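Local coordinates for protein isoprenyl transferase (Campylobacter jejuni, PDB 3UGS) that probably condenses isopentenyl diphosphate with allylic diphosphates, in a magnesium-dependent reaction, to build the long undecaprenyl diphosphate chain, at residues Leu86-Glu90 and Lys119-Cys123. Coordinates in Å, arbitrary orientation, origin at the centre of the assembly. Numbering follows the deposited sequence.
Sequences LEKFE and KTKHC
In this cis-prenyltransferase fold, helices 68-88 and 107-120 are successive beta-alpha-beta crossover connections of a parallel sheet, leading into and out of its outermost strand, 94-99; here their C-terminal ends pack together at the surface. Thr120 to Cys123 form a type I beta turn, closed by Cys123 N to Thr120 O at 3.0 Å. The CA atoms of Glu90 and Thr120 come closest, 5.1 Å apart.

One hydrogen bond joins the segments: Lys119, extended (chi1 to chi4 all t), is long enough for NZ to reach Leu86 O at 2.5 Å.

Most remaining contacts are van der Waals packing. Lys119's aliphatic CD lies 3.9 Å from Leu86 CD2. Thr120 serves both ways: OG1 bonds Val116 O and Leu96 N, while methyl CG2 lies at the Phe89 ring's edge, 3.7 Å from Phe89 CB. Phe89 also touches Val94. Glu90 CB packs 4.0 Å from both Thr120 CG2 and Cys123 SG, its carboxylate staying exposed, OE1 3.6 Å from Lys119 O. Small Cys123 fits against backbone, SG 3.6 Å from Glu90 CA.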
loop_
_atom_site.group_PDB
_atom_site.type_symbol
_atom_site.label_atom_id
_atom_site.label_comp_id
_atom_site.label_asym_id
_atom_site.label_seq_id
_atom_site.Cartn_x
_atom_site.Cartn_y
_atom_site.Cartn_z
ATOM N N LEU A 86 18.176 20.833 13.865
ATOM C CA LEU A 86 18.359 22.301 14.018
ATOM C C LEU A 86 19.845 22.625 13.968
ATOM O O LEU A 86 20.257 23.678 13.504
ATOM C CB LEU A 86 17.812 22.841 15.344
ATOM C CG LEU A 86 16.423 23.466 15.203
ATOM C CD1 LEU A 86 15.825 23.621 16.606
ATOM C CD2 LEU A 86 16.453 24.766 14.400
ATOM N N GLU A 87 20.617 21.685 14.474
ATOM C CA GLU A 87 22.086 21.821 14.539
ATOM C C GLU A 87 22.776 21.551 13.196
ATOM O O GLU A 87 23.510 22.371 12.637
ATOM C CB GLU A 87 22.676 20.883 15.603
ATOM C CG GLU A 87 24.171 20.611 15.440
ATOM C CD GLU A 87 24.803 19.953 16.661
ATOM O OE1 GLU A 87 24.596 18.723 16.865
ATOM O OE2 GLU A 87 25.515 20.667 17.409
ATOM N N LYS A 88 22.499 20.360 12.708
ATOM C CA LYS A 88 23.267 19.736 11.593
ATOM C C LYS A 88 22.690 19.866 10.197
ATOM O O LYS A 88 23.398 19.650 9.244
ATOM C CB LYS A 88 23.502 18.248 11.866
ATOM C CG LYS A 88 24.443 17.989 13.045
ATOM C CD LYS A 88 24.645 16.510 13.335
ATOM C CE LYS A 88 25.590 16.293 14.519
ATOM N NZ LYS A 88 25.768 14.840 14.808
ATOM N N PHE A 89 21.430 20.255 10.067
ATOM C CA PHE A 89 20.724 20.146 8.745
ATOM C C PHE A 89 21.120 21.165 7.685
ATOM O O PHE A 89 21.490 20.798 6.572
ATOM C CB PHE A 89 19.204 20.121 8.873
ATOM C CG PHE A 89 18.610 18.736 8.810
ATOM C CD1 PHE A 89 17.350 18.531 8.249
ATOM C CD2 PHE A 89 19.287 17.647 9.322
ATOM C CE1 PHE A 89 16.801 17.266 8.187
ATOM C CE2 PHE A 89 18.739 16.381 9.263
ATOM C CZ PHE A 89 17.492 16.192 8.701
ATOM N N GLU A 90 21.011 22.438 8.012
ATOM C CA GLU A 90 21.154 23.500 6.974
ATOM C C GLU A 90 22.570 23.677 6.501
ATOM O O GLU A 90 22.801 24.135 5.390
ATOM C CB GLU A 90 20.580 24.855 7.388
ATOM C CG GLU A 90 21.595 25.858 7.906
ATOM C CD GLU A 90 21.607 27.158 7.110
ATOM O OE1 GLU A 90 20.723 28.024 7.359
ATOM O OE2 GLU A 90 22.521 27.318 6.255
ATOM N N LYS A 119 14.255 27.117 8.776
ATOM C CA LYS A 119 15.723 27.232 8.724
ATOM C C LYS A 119 16.333 26.438 7.538
ATOM O O LYS A 119 17.396 26.754 7.006
ATOM C CB LYS A 119 16.326 26.744 10.029
ATOM C CG LYS A 119 17.774 27.119 10.235
ATOM C CD LYS A 119 18.374 26.344 11.410
ATOM C CE LYS A 119 19.833 26.736 11.659
ATOM N NZ LYS A 119 20.415 26.120 12.883
ATOM N N THR A 120 15.648 25.379 7.151
ATOM C CA THR A 120 16.180 24.480 6.112
ATOM C C THR A 120 15.377 24.488 4.827
ATOM O O THR A 120 15.648 23.719 3.917
ATOM C CB THR A 120 16.233 23.043 6.601
ATOM O OG1 THR A 120 14.904 22.588 6.834
ATOM C CG2 THR A 120 17.084 22.948 7.856
ATOM N N LYS A 121 14.410 25.403 4.773
ATOM C CA LYS A 121 13.430 25.494 3.641
ATOM C C LYS A 121 14.094 25.546 2.275
ATOM O O LYS A 121 13.560 25.067 1.274
ATOM C CB LYS A 121 12.509 26.732 3.757
ATOM N N HIS A 122 15.280 26.127 2.268
ATOM C CA HIS A 122 16.006 26.406 1.002
ATOM C C HIS A 122 17.023 25.356 0.582
ATOM O O HIS A 122 17.580 25.393 -0.510
ATOM C CB HIS A 122 16.642 27.794 1.058
ATOM C CG HIS A 122 15.619 28.911 1.209
ATOM N ND1 HIS A 122 14.355 28.816 0.710
ATOM C CD2 HIS A 122 15.700 30.162 1.839
ATOM C CE1 HIS A 122 13.667 29.943 1.010
ATOM N NE2 HIS A 122 14.494 30.768 1.695
ATOM N N CYS A 123 17.219 24.392 1.456
ATOM C CA CYS A 123 18.274 23.371 1.290
ATOM C C CYS A 123 18.010 22.481 0.065
ATOM O O CYS A 123 16.941 21.967 -0.144
ATOM C CB CYS A 123 18.506 22.556 2.559
ATOM S SG CYS A 123 19.249 23.550 3.869
#